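Local coordinates for protein probable chitinase A (Chromobacterium violaceum, PDB 4TX8) that probably hydrolyses the beta-1,4 links within chitin chains, as an endochitinase of glycoside hydrolase family 18 that also carries a chitin-binding module, at residues 216-221 against 253-258; 223-228 against 273-278; 139-144 against 179-184; 292-297 against 348-353. All coordinates share one frame; numbering follows the deposited sequence.

Contact 1. Residues 216-221 against 253-258; sequences DLDLES and SMAPEH. With CA (calcium ion), chain D.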
loop_
_atom_site.group_PDB
_atom_site.type_symbol
_atom_site.label_atom_id
_atom_site.label_comp_id
_atom_site.label_asym_id
_atom_site.label_seq_id
_atom_site.Cartn_x
_atom_site.Cartn_y
_atom_site.Cartn_z
ATOM N N ASP A 216 4.629 2.732 -8.017
ATOM C CA ASP A 216 4.800 2.658 -6.575
ATOM C C ASP A 216 6.108 1.945 -6.273
ATOM O O ASP A 216 6.398 0.905 -6.861
ATOM C CB ASP A 216 3.624 1.920 -5.926
ATOM C CG ASP A 216 3.829 1.684 -4.438
ATOM O OD1 ASP A 216 3.780 2.664 -3.668
ATOM O OD2 ASP A 216 4.033 0.516 -4.038
ATOM N N LEU A 217 6.904 2.500 -5.366
ATOM C CA LEU A 217 8.164 1.864 -5.001
ATOM C C LEU A 217 8.022 1.043 -3.719
ATOM O O LEU A 217 7.911 1.586 -2.620
ATOM C CB LEU A 217 9.265 2.910 -4.842
ATOM C CG LEU A 217 9.455 3.855 -6.031
ATOM C CD1 LEU A 217 10.567 4.849 -5.741
ATOM C CD2 LEU A 217 9.740 3.075 -7.312
ATOM N N ASP A 218 8.023 -0.274 -3.877
ATOM C CA ASP A 218 7.936 -1.198 -2.754
ATOM C C ASP A 218 9.066 -2.210 -2.896
ATOM O O ASP A 218 8.865 -3.410 -2.732
ATOM C CB ASP A 218 6.568 -1.889 -2.738
ATOM C CG ASP A 218 6.334 -2.712 -1.483
ATOM O OD1 ASP A 218 7.020 -2.478 -0.470
ATOM O OD2 ASP A 218 5.455 -3.596 -1.512
ATOM N N LEU A 219 10.258 -1.717 -3.215
ATOM C CA LEU A 219 11.325 -2.577 -3.715
ATOM C C LEU A 219 12.574 -2.635 -2.841
ATOM O O LEU A 219 13.570 -3.247 -3.226
ATOM C CB LEU A 219 11.725 -2.120 -5.124
ATOM C CG LEU A 219 11.888 -0.612 -5.380
ATOM C CD1 LEU A 219 13.048 0.002 -4.603
ATOM C CD2 LEU A 219 12.054 -0.341 -6.865
ATOM N N GLU A 220 12.530 -1.999 -1.676
ATOM C CA GLU A 220 13.757 -1.739 -0.930
ATOM C C GLU A 220 14.404 -2.993 -0.348
ATOM O O GLU A 220 15.616 -3.034 -0.148
ATOM C CB GLU A 220 13.493 -0.731 0.193
ATOM C CG GLU A 220 12.703 -1.274 1.374
ATOM C CD GLU A 220 11.206 -1.083 1.226
ATOM O OE1 GLU A 220 10.730 -0.905 0.083
ATOM O OE2 GLU A 220 10.509 -1.103 2.263
ATOM N N SER A 221 13.610 -4.021 -0.087
ATOM C CA SER A 221 14.119 -5.162 0.659
ATOM C C SER A 221 15.033 -6.048 -0.175
ATOM O O SER A 221 15.942 -6.678 0.360
ATOM C CB SER A 221 12.962 -5.983 1.212
ATOM O OG SER A 221 13.409 -7.157 1.867
ATOM N N SER A 253 4.318 6.993 -5.862
ATOM C CA SER A 253 4.185 6.677 -4.449
ATOM C C SER A 253 5.346 5.823 -3.964
ATOM O O SER A 253 6.025 5.165 -4.753
ATOM C CB SER A 253 2.860 5.967 -4.168
ATOM O OG SER A 253 2.799 4.712 -4.818
ATOM N N MET A 254 5.571 5.855 -2.657
ATOM C CA MET A 254 6.613 5.060 -2.025
ATOM C C MET A 254 6.041 4.346 -0.817
ATOM O O MET A 254 5.264 4.924 -0.057
ATOM C CB MET A 254 7.790 5.933 -1.592
ATOM C CG MET A 254 8.391 6.784 -2.693
ATOM S SD MET A 254 9.602 7.924 -2.002
ATOM C CE MET A 254 10.127 8.788 -3.493
ATOM N N ALA A 255 6.438 3.093 -0.628
ATOM C CA ALA A 255 5.990 2.341 0.537
ATOM C C ALA A 255 7.146 1.676 1.278
ATOM O O ALA A 255 7.160 0.459 1.429
ATOM C CB ALA A 255 4.962 1.295 0.122
ATOM N N PRO A 256 8.113 2.471 1.760
ATOM C CA PRO A 256 9.228 1.845 2.474
ATOM C C PRO A 256 8.868 1.498 3.918
ATOM O O PRO A 256 8.001 2.137 4.509
ATOM C CB PRO A 256 10.316 2.916 2.422
ATOM C CG PRO A 256 9.568 4.195 2.368
ATOM C CD PRO A 256 8.246 3.938 1.710
ATOM N N GLU A 257 9.526 0.482 4.463
ATOM C CA GLU A 257 9.361 0.113 5.862
ATOM C C GLU A 257 10.020 1.173 6.735
ATOM O O GLU A 257 11.017 1.773 6.330
ATOM C CB GLU A 257 9.958 -1.270 6.114
ATOM C CG GLU A 257 9.405 -2.319 5.160
ATOM C CD GLU A 257 10.095 -3.662 5.274
ATOM O OE1 GLU A 257 10.334 -4.122 6.410
ATOM O OE2 GLU A 257 10.396 -4.260 4.220
ATOM N N HIS A 258 9.480 1.406 7.929
ATOM C CA HIS A 258 9.906 2.576 8.697
ATOM C C HIS A 258 11.392 2.606 9.119
ATOM O O HIS A 258 11.932 3.697 9.298
ATOM C CB HIS A 258 8.991 2.782 9.924
ATOM C CG HIS A 258 9.150 1.774 11.021
ATOM N ND1 HIS A 258 10.274 1.702 11.816
ATOM C CD2 HIS A 258 8.290 0.845 11.504
ATOM C CE1 HIS A 258 10.116 0.747 12.715
ATOM N NE2 HIS A 258 8.920 0.212 12.548
HETATM CA CA CA D . 8.462 -1.552 1.166
HETATM O O HOH W 1 8.829 -3.996 1.778
#

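Contact 2. Residues 223-228 against 273-278; sequences SGIVVG and GAYLPI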
loop_
_atom_site.group_PDB
_atom_site.type_symbol
_atom_site.label_atom_id
_atom_site.label_comp_id
_atom_site.label_asym_id
_atom_site.label_seq_id
_atom_site.Cartn_x
_atom_site.Cartn_y
_atom_site.Cartn_z
ATOM N N SER A 223 16.507 -4.769 -3.156
ATOM C CA SER A 223 17.288 -3.928 -4.061
ATOM C C SER A 223 18.541 -3.335 -3.421
ATOM O O SER A 223 19.200 -2.486 -4.018
ATOM C CB SER A 223 16.414 -2.804 -4.615
ATOM O OG SER A 223 15.318 -3.328 -5.342
ATOM N N GLY A 224 18.871 -3.783 -2.215
ATOM C CA GLY A 224 20.092 -3.357 -1.553
ATOM C C GLY A 224 20.134 -1.861 -1.306
ATOM O O GLY A 224 21.147 -1.202 -1.551
ATOM N N ILE A 225 19.024 -1.316 -0.827
ATOM C CA ILE A 225 18.974 0.103 -0.525
ATOM C C ILE A 225 19.596 0.335 0.846
ATOM O O ILE A 225 18.943 0.185 1.882
ATOM C CB ILE A 225 17.536 0.647 -0.594
ATOM C CG1 ILE A 225 17.014 0.518 -2.029
ATOM C CG2 ILE A 225 17.488 2.104 -0.145
ATOM C CD1 ILE A 225 15.661 1.147 -2.258
ATOM N N VAL A 226 20.886 0.660 0.828
ATOM C CA VAL A 226 21.634 0.981 2.031
ATOM C C VAL A 226 22.335 2.318 1.838
ATOM O O VAL A 226 22.501 2.781 0.707
ATOM C CB VAL A 226 22.676 -0.104 2.378
ATOM C CG1 VAL A 226 21.996 -1.438 2.653
ATOM C CG2 VAL A 226 23.699 -0.237 1.262
ATOM N N VAL A 227 22.740 2.936 2.942
ATOM C CA VAL A 227 23.433 4.219 2.894
ATOM C C VAL A 227 24.712 4.130 2.067
ATOM O O VAL A 227 25.577 3.292 2.334
ATOM C CB VAL A 227 23.777 4.724 4.310
ATOM C CG1 VAL A 227 24.655 5.966 4.237
ATOM C CG2 VAL A 227 22.505 5.007 5.097
ATOM N N GLY A 228 24.817 4.984 1.054
ATOM C CA GLY A 228 26.014 5.052 0.236
ATOM C C GLY A 228 25.975 4.205 -1.022
ATOM O O GLY A 228 26.887 4.271 -1.846
ATOM N N GLY A 273 17.564 4.639 7.707
ATOM C CA GLY A 273 17.595 5.975 7.139
ATOM C C GLY A 273 17.963 6.011 5.665
ATOM O O GLY A 273 18.054 7.084 5.073
ATOM N N ALA A 274 18.156 4.838 5.064
ATOM C CA ALA A 274 18.718 4.751 3.715
ATOM C C ALA A 274 17.796 5.314 2.634
ATOM O O ALA A 274 18.252 5.645 1.542
ATOM C CB ALA A 274 19.075 3.306 3.389
ATOM N N TYR A 275 16.507 5.427 2.936
ATOM C CA TYR A 275 15.537 5.909 1.957
ATOM C C TYR A 275 15.414 7.430 1.938
ATOM O O TYR A 275 14.828 7.995 1.013
ATOM C CB TYR A 275 14.162 5.301 2.232
ATOM C CG TYR A 275 13.452 4.795 1.002
ATOM C CD1 TYR A 275 12.658 5.639 0.234
ATOM C CD2 TYR A 275 13.575 3.470 0.607
ATOM C CE1 TYR A 275 12.005 5.170 -0.893
ATOM C CE2 TYR A 275 12.929 2.996 -0.513
ATOM C CZ TYR A 275 12.145 3.848 -1.260
ATOM O OH TYR A 275 11.501 3.371 -2.379
ATOM N N LEU A 276 15.955 8.093 2.956
ATOM C CA LEU A 276 15.738 9.531 3.120
ATOM C C LEU A 276 16.257 10.391 1.950
ATOM O O LEU A 276 15.570 11.322 1.531
ATOM C CB LEU A 276 16.352 10.009 4.443
ATOM C CG LEU A 276 15.729 9.417 5.715
ATOM C CD1 LEU A 276 16.538 9.791 6.947
ATOM C CD2 LEU A 276 14.279 9.852 5.880
ATOM N N PRO A 277 17.457 10.097 1.412
ATOM C CA PRO A 277 17.830 10.917 0.251
ATOM C C PRO A 277 17.005 10.608 -1.002
ATOM O O PRO A 277 16.916 11.454 -1.890
ATOM C CB PRO A 277 19.310 10.577 0.033
ATOM C CG PRO A 277 19.527 9.291 0.736
ATOM C CD PRO A 277 18.584 9.273 1.888
ATOM N N ILE A 278 16.402 9.424 -1.071
ATOM C CA ILE A 278 15.517 9.090 -2.184
ATOM C C ILE A 278 14.250 9.945 -2.122
ATOM O O ILE A 278 13.827 10.526 -3.123
ATOM C CB ILE A 278 15.138 7.595 -2.185
ATOM C CG1 ILE A 278 16.389 6.730 -2.362
ATOM C CG2 ILE A 278 14.121 7.297 -3.282
ATOM C CD1 ILE A 278 16.130 5.240 -2.234
#

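Contact 3. Residues 139-144 against 179-184; sequences AFADDA and LSLGGQ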
loop_
_atom_site.group_PDB
_atom_site.type_symbol
_atom_site.label_atom_id
_atom_site.label_comp_id
_atom_site.label_asym_id
_atom_site.label_seq_id
_atom_site.Cartn_x
_atom_site.Cartn_y
_atom_site.Cartn_z
ATOM N N ALA A 139 0.192 -5.145 -7.915
ATOM C CA ALA A 139 1.354 -5.812 -7.339
ATOM C C ALA A 139 1.569 -7.195 -7.960
ATOM O O ALA A 139 0.749 -8.087 -7.752
ATOM C CB ALA A 139 1.176 -5.935 -5.838
ATOM N N PHE A 140 2.662 -7.404 -8.694
ATOM C CA PHE A 140 3.732 -6.430 -8.895
ATOM C C PHE A 140 4.251 -6.481 -10.324
ATOM O O PHE A 140 3.871 -7.354 -11.103
ATOM C CB PHE A 140 4.910 -6.702 -7.957
ATOM C CG PHE A 140 4.584 -6.594 -6.499
ATOM C CD1 PHE A 140 4.723 -5.384 -5.834
ATOM C CD2 PHE A 140 4.172 -7.707 -5.784
ATOM C CE1 PHE A 140 4.436 -5.282 -4.480
ATOM C CE2 PHE A 140 3.884 -7.612 -4.428
ATOM C CZ PHE A 140 4.016 -6.398 -3.778
ATOM N N ALA A 141 5.153 -5.562 -10.651
ATOM C CA ALA A 141 5.974 -5.693 -11.847
ATOM C C ALA A 141 7.127 -6.646 -11.545
ATOM O O ALA A 141 7.438 -6.896 -10.377
ATOM C CB ALA A 141 6.497 -4.337 -12.302
ATOM N N ASP A 142 7.757 -7.179 -12.587
ATOM C CA ASP A 142 8.886 -8.087 -12.404
ATOM C C ASP A 142 10.203 -7.468 -12.840
ATOM O O ASP A 142 10.301 -6.886 -13.922
ATOM C CB ASP A 142 8.681 -9.392 -13.181
ATOM C CG ASP A 142 7.468 -10.168 -12.720
ATOM O OD1 ASP A 142 7.477 -10.663 -11.574
ATOM O OD2 ASP A 142 6.511 -10.296 -13.513
ATOM N N ASP A 143 11.215 -7.601 -11.990
ATOM C CA ASP A 143 12.586 -7.341 -12.400
ATOM C C ASP A 143 12.959 -8.302 -13.522
ATOM O O ASP A 143 12.645 -9.489 -13.455
ATOM C CB ASP A 143 13.545 -7.506 -11.222
ATOM C CG ASP A 143 14.996 -7.529 -11.654
ATOM O OD1 ASP A 143 15.403 -6.641 -12.432
ATOM O OD2 ASP A 143 15.729 -8.443 -11.224
ATOM N N ALA A 144 13.625 -7.790 -14.552
ATOM C CA ALA A 144 14.006 -8.611 -15.698
ATOM C C ALA A 144 15.498 -8.503 -16.009
ATOM O O ALA A 144 16.040 -9.322 -16.747
ATOM C CB ALA A 144 13.180 -8.226 -16.921
ATOM N N LEU A 179 1.391 0.953 -10.994
ATOM C CA LEU A 179 2.152 -0.287 -11.032
ATOM C C LEU A 179 3.216 -0.287 -9.946
ATOM O O LEU A 179 4.038 0.622 -9.885
ATOM C CB LEU A 179 2.798 -0.468 -12.407
ATOM C CG LEU A 179 3.639 -1.729 -12.587
ATOM C CD1 LEU A 179 2.788 -2.963 -12.343
ATOM C CD2 LEU A 179 4.266 -1.768 -13.973
ATOM N N SER A 180 3.207 -1.301 -9.086
ATOM C CA SER A 180 4.182 -1.356 -8.003
ATOM C C SER A 180 5.421 -2.166 -8.364
ATOM O O SER A 180 5.335 -3.239 -8.964
ATOM C CB SER A 180 3.558 -1.936 -6.734
ATOM O OG SER A 180 4.507 -1.950 -5.680
ATOM N N LEU A 181 6.574 -1.631 -7.988
ATOM C CA LEU A 181 7.832 -2.350 -8.091
ATOM C C LEU A 181 8.119 -3.020 -6.757
ATOM O O LEU A 181 8.325 -2.338 -5.749
ATOM C CB LEU A 181 8.972 -1.402 -8.469
ATOM C CG LEU A 181 9.246 -1.069 -9.937
ATOM C CD1 LEU A 181 7.973 -0.996 -10.763
ATOM C CD2 LEU A 181 10.004 0.245 -10.018
ATOM N N GLY A 182 8.121 -4.348 -6.745
ATOM C CA GLY A 182 8.363 -5.087 -5.520
ATOM C C GLY A 182 8.029 -6.562 -5.660
ATOM O O GLY A 182 8.006 -7.102 -6.766
ATOM N N GLY A 183 7.779 -7.215 -4.532
ATOM C CA GLY A 183 7.373 -8.608 -4.519
ATOM C C GLY A 183 8.491 -9.578 -4.847
ATOM O O GLY A 183 9.670 -9.240 -4.793
ATOM N N GLN A 184 8.104 -10.794 -5.207
ATOM C CA GLN A 184 9.047 -11.883 -5.408
ATOM C C GLN A 184 10.181 -11.507 -6.365
ATOM O O GLN A 184 11.336 -11.861 -6.140
ATOM C CB GLN A 184 8.302 -13.108 -5.919
ATOM C CG GLN A 184 9.120 -14.364 -5.977
ATOM C CD GLN A 184 8.285 -15.529 -6.436
ATOM O OE1 GLN A 184 7.366 -15.956 -5.738
ATOM N NE2 GLN A 184 8.575 -16.032 -7.631
HETATM O O HOH W 2 7.672 -9.054 -8.291
HETATM O O HOH W 3 9.320 -5.390 -9.301
#

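Contact 4. Residues 292-297 against 348-353; sequences QYYNNG and GVPSGR. With MG (magnesium ion), chain C.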
loop_
_atom_site.group_PDB
_atom_site.type_symbol
_atom_site.label_atom_id
_atom_site.label_comp_id
_atom_site.label_asym_id
_atom_site.label_seq_id
_atom_site.Cartn_x
_atom_site.Cartn_y
_atom_site.Cartn_z
ATOM N N GLN A 292 5.296 1.719 5.674
ATOM C CA GLN A 292 4.735 0.499 6.227
ATOM C C GLN A 292 5.027 0.432 7.722
ATOM O O GLN A 292 6.164 0.231 8.140
ATOM C CB GLN A 292 5.295 -0.726 5.491
ATOM C CG GLN A 292 4.909 -0.760 4.008
ATOM C CD GLN A 292 5.708 -1.766 3.191
ATOM O OE1 GLN A 292 6.615 -2.419 3.699
ATOM N NE2 GLN A 292 5.364 -1.895 1.916
ATOM N N TYR A 293 3.993 0.626 8.529
ATOM C CA TYR A 293 4.151 0.552 9.973
ATOM C C TYR A 293 3.807 -0.845 10.470
ATOM O O TYR A 293 3.019 -1.011 11.403
ATOM C CB TYR A 293 3.287 1.609 10.660
ATOM C CG TYR A 293 3.680 3.013 10.273
ATOM C CD1 TYR A 293 4.759 3.642 10.879
ATOM C CD2 TYR A 293 2.983 3.708 9.293
ATOM C CE1 TYR A 293 5.132 4.928 10.520
ATOM C CE2 TYR A 293 3.347 4.989 8.930
ATOM C CZ TYR A 293 4.420 5.596 9.547
ATOM O OH TYR A 293 4.780 6.874 9.184
ATOM N N TYR A 294 4.397 -1.852 9.834
ATOM C CA TYR A 294 4.218 -3.229 10.280
ATOM C C TYR A 294 5.458 -4.070 10.014
ATOM O O TYR A 294 6.330 -3.682 9.232
ATOM C CB TYR A 294 2.993 -3.874 9.616
ATOM C CG TYR A 294 2.814 -3.615 8.129
ATOM C CD1 TYR A 294 2.205 -2.449 7.677
ATOM C CD2 TYR A 294 3.217 -4.550 7.180
ATOM C CE1 TYR A 294 2.023 -2.209 6.330
ATOM C CE2 TYR A 294 3.035 -4.320 5.824
ATOM C CZ TYR A 294 2.439 -3.146 5.409
ATOM O OH TYR A 294 2.251 -2.899 4.071
ATOM N N ASN A 295 5.523 -5.216 10.692
ATOM C CA ASN A 295 6.615 -6.177 10.561
ATOM C C ASN A 295 7.968 -5.665 11.050
ATOM O O ASN A 295 8.978 -6.322 10.840
ATOM C CB ASN A 295 6.764 -6.633 9.101
ATOM C CG ASN A 295 5.645 -7.544 8.650
ATOM O OD1 ASN A 295 4.890 -8.077 9.464
ATOM N ND2 ASN A 295 5.542 -7.741 7.342
ATOM N N ASN A 296 8.013 -4.504 11.693
ATOM C CA ASN A 296 9.307 -3.976 12.123
ATOM C C ASN A 296 9.326 -3.430 13.552
ATOM O O ASN A 296 10.176 -2.612 13.903
ATOM C CB ASN A 296 9.776 -2.895 11.147
ATOM C CG ASN A 296 10.228 -3.473 9.817
ATOM O OD1 ASN A 296 11.362 -3.929 9.680
ATOM N ND2 ASN A 296 9.335 -3.474 8.835
ATOM N N GLY A 297 8.403 -3.907 14.378
ATOM C CA GLY A 297 8.363 -3.513 15.773
ATOM C C GLY A 297 8.002 -2.050 15.949
ATOM O O GLY A 297 7.484 -1.414 15.028
ATOM N N GLY A 348 0.723 3.310 6.241
ATOM C CA GLY A 348 0.444 1.960 5.786
ATOM C C GLY A 348 0.310 0.954 6.914
ATOM O O GLY A 348 1.157 0.882 7.808
ATOM N N VAL A 349 -0.759 0.165 6.859
ATOM C CA VAL A 349 -1.078 -0.808 7.899
ATOM C C VAL A 349 -1.504 -2.135 7.260
ATOM O O VAL A 349 -1.820 -2.173 6.076
ATOM C CB VAL A 349 -2.207 -0.289 8.816
ATOM C CG1 VAL A 349 -1.742 0.932 9.612
ATOM C CG2 VAL A 349 -3.434 0.054 7.982
ATOM N N PRO A 350 -1.495 -3.233 8.033
ATOM C CA PRO A 350 -2.053 -4.491 7.515
ATOM C C PRO A 350 -3.576 -4.425 7.459
ATOM O O PRO A 350 -4.167 -3.775 8.317
ATOM C CB PRO A 350 -1.587 -5.537 8.537
ATOM C CG PRO A 350 -0.449 -4.884 9.268
ATOM C CD PRO A 350 -0.792 -3.432 9.311
ATOM N N SER A 351 -4.206 -5.068 6.483
ATOM C CA SER A 351 -5.661 -5.002 6.383
ATOM C C SER A 351 -6.315 -5.935 7.392
ATOM O O SER A 351 -7.485 -5.764 7.738
ATOM C CB SER A 351 -6.131 -5.333 4.962
ATOM O OG SER A 351 -5.761 -6.646 4.580
ATOM N N GLY A 352 -5.547 -6.912 7.869
ATOM C CA GLY A 352 -6.041 -7.889 8.822
ATOM C C GLY A 352 -4.926 -8.810 9.280
ATOM O O GLY A 352 -3.768 -8.624 8.906
ATOM N N ARG A 353 -5.280 -9.813 10.075
ATOM C CA ARG A 353 -4.298 -10.693 10.710
ATOM C C ARG A 353 -3.456 -11.512 9.729
ATOM O O ARG A 353 -2.325 -11.882 10.042
ATOM C CB ARG A 353 -5.008 -11.638 11.684
ATOM C CG ARG A 353 -5.554 -10.943 12.920
ATOM C CD ARG A 353 -4.494 -10.847 14.004
ATOM N NE ARG A 353 -4.819 -9.843 15.014
ATOM C CZ ARG A 353 -4.144 -9.682 16.147
ATOM N NH1 ARG A 353 -3.111 -10.469 16.419
ATOM N NH2 ARG A 353 -4.503 -8.742 17.009
HETATM MG MG MG C . -0.061 -12.906 10.185
HETATM O O HOH W 4 -0.327 -13.167 12.703
HETATM O O HOH W 5 2.158 -13.943 10.814
HETATM O O HOH W 6 0.506 -13.253 7.765
#

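Contact 1. Residues 216-221 against 253-258
Glu220 OE2 is gripped twice: the calcium ion sits 2.4 Å from it, and Glu257 N donates to the same OE2 over 2.9 Å, coming from above the carboxylate plane. Residues 216-220 form the DxDxE end of the DxxDxDxE signature of family 18, where neighbouring parallel strands of the TIM barrel, 214-218 and 251-254, run out into the active-site mouth. Glu220 CG lies between backbone N and carbonyl carbon (chi1 73°), and a bend at chi2 then helps bring the carboxylate back over Pro256. Glu220 OE1, Ala255 O and Asp218 OD1 are the other protein ligands of calcium, and a water adds another oxygen; Asp218 OD1 also accepts from Gln292 NE2. Carboxylates suit such a place, as hard oxygen ligands. Behind the ion the strands pair through Leu217 N to Ser253 O and Ala255 N to Leu217 O (2.9 Å). Beside this pairing the small Ser253 offers OG to the anti lone pair of Asp216 OD1 at a short 2.5 Å, while Tyr112 and Ser180 bind OD2. The apolar side chains turn to the other sheet face, where Leu217 CD1 meets Met254 CG at 4.2 Å.

Contact 2. Residues 223-228 against 273-278
Gly273 opens a type I turn, closed by the bond from Leu276 N to Gly273 O, that lays Ala274 against Ile225 and Val227; its positive phi (74°) is easily taken by a residue without a side chain. Ala274 then points its single methyl group at the backbone of the loop 223-228, with CB 3.5 Å from Ile225 O and 3.7 Å from Val227 N. A methyl fits here because the loop comes so close; Val227 CG2 lies beside it, 4.2 Å from Ala274 CB. Next, Tyr275 brings ring atom CE2 within 3.7 Å of Ile225 CD1, the isoleucine approaching at a slant. Three residues on, within the helix, Ile278 reaches back: its CD1 stands 4.0 Å above the centre of the Tyr275 ring and also 4.0 Å from Ile225 CG2. Both branches of Ile225 meet Ile278 CD1, while Ile225 CD1 alone also meets the tyrosine ring. No hydrogen bond crosses the contact, which is a small apolar cluster at the C-terminal side of the barrel. It joins the loop between strand 214-218 and helix 230-246 to the start of helix 276-281, with Val232 and Leu235 of helix 230-246 packing against Ile278.

Contact 3. Residues 139-144 against 179-184
Strands 139-143 and 179-182 run in the same sense but splay by 61°, and a single direct hydrogen bond joins them here, the nearly straight one from Ala141 N to Ser180 O (2.9 Å). Past it the carbonyls of Ala141 and Gly182 face each other, Ala141 O 3.7 Å from Gly182 O, and water bridges them: one water donates to both oxygens, and a second, 2.6 Å from Ala141 O, can donate there and accepts a weak bond from Gly182 N. Of the side chains, Phe140 has the largest share, and the peptide bond before it is cis, with Ala139 CB lying 3.2 Å above the centre of the phenyl ring on one face. On the opposite face lies the backbone of the two glycines: Gly182 C over the rim, Gly183 N over the centre, and Gly183 CA in a CH-pi contact at 3.8 Å from the ring centroid. Glycine suits position 183, since a beta-carbon there would point straight into the ring. At the ring edge, where the small serine fits, Ser180 OG comes within 3.4 Å of Phe140 CD1; the hydroxyl itself is bonded to Asp216 OD2. Ala141, on the outward face, lets its methyl group rest on Leu179 CD2 at 3.8 Å and on Leu181 CD1, both leucines facing helix 193-210. The sequence Ser180-Leu181-Gly182-Gly183 matches the SxGG motif of family 18 and, with the cis peptide within strand 135-143, probably lines the floor of the active-site cleft, as in other TIM-barrel enzymes of the family.

Contact 4. Residues 292-297 against 348-353
Tyr293 and Tyr294 close over Gly348 in the tightly packed part of the contact, where strand 288-292 lies parallel to strand 345-350 in the barrel. Tyr293 N donates to Gly348 O over 2.9 Å with an angle of 163°, and the same oxygen lies near the plane of both tyrosine rings at their edges, 3.5 Å from Tyr294 CD1. Glycine suits the place because Gln292 CA and Tyr294 CE1 lie close to where a side chain would begin. Tyr294 CG sits between backbone N and carbonyl carbon (chi1 43°), and the side chain slides past Pro350 in the opposite direction, with CB 3.6 Å from Pro350 CG. The compact, apolar proline packs against CB, CG and CD1 of Tyr294, while Gln292 CB covers one face of the ring.

Beyond these residues the two segments part. Asn296 ND2 ties back to Tyr294 O at 3.0 Å and to Glu257, whereas in 348-353 Arg353 O binds a magnesium ion (2.5 Å) together with three waters and Ala356 O, a hydrated, solvent-side site. Gln292 NE2 turns away to Asp218. The contact thus combines one backbone hydrogen bond with tyrosine-proline packing, and Tyr294 OH lies beyond it, facing the cleft and hydrogen-bonded to a citrate, probably from the crystallisation liquor, consistent with sugar binding by the matching tyrosine in related enzymes.

How the contacts relate
Contacts 1, 3 and 4 belong to one barrel sheet, whereas contact 2 lies farther from the centre of the chain, among loops and helices outside it. All four are largely buried, but their chemistry changes with place: contact 1 is polar and metal-bound, contact 3 mixes a ring with glycine backbone and water, contact 4 joins a parallel backbone bond to tyrosine-proline packing, and contact 2 has apolar side chains and no hydrogen bond across it. Contact 1 touches each of the others: its strand 214-218 bonds to strand 176-182 of contact 3, Asp218 and Glu257 reach Gln292 and Asn296 of contact 4, and Leu217 and Pro256 pack on Tyr275 of contact 2. Contacts 3 and 4 do not touch.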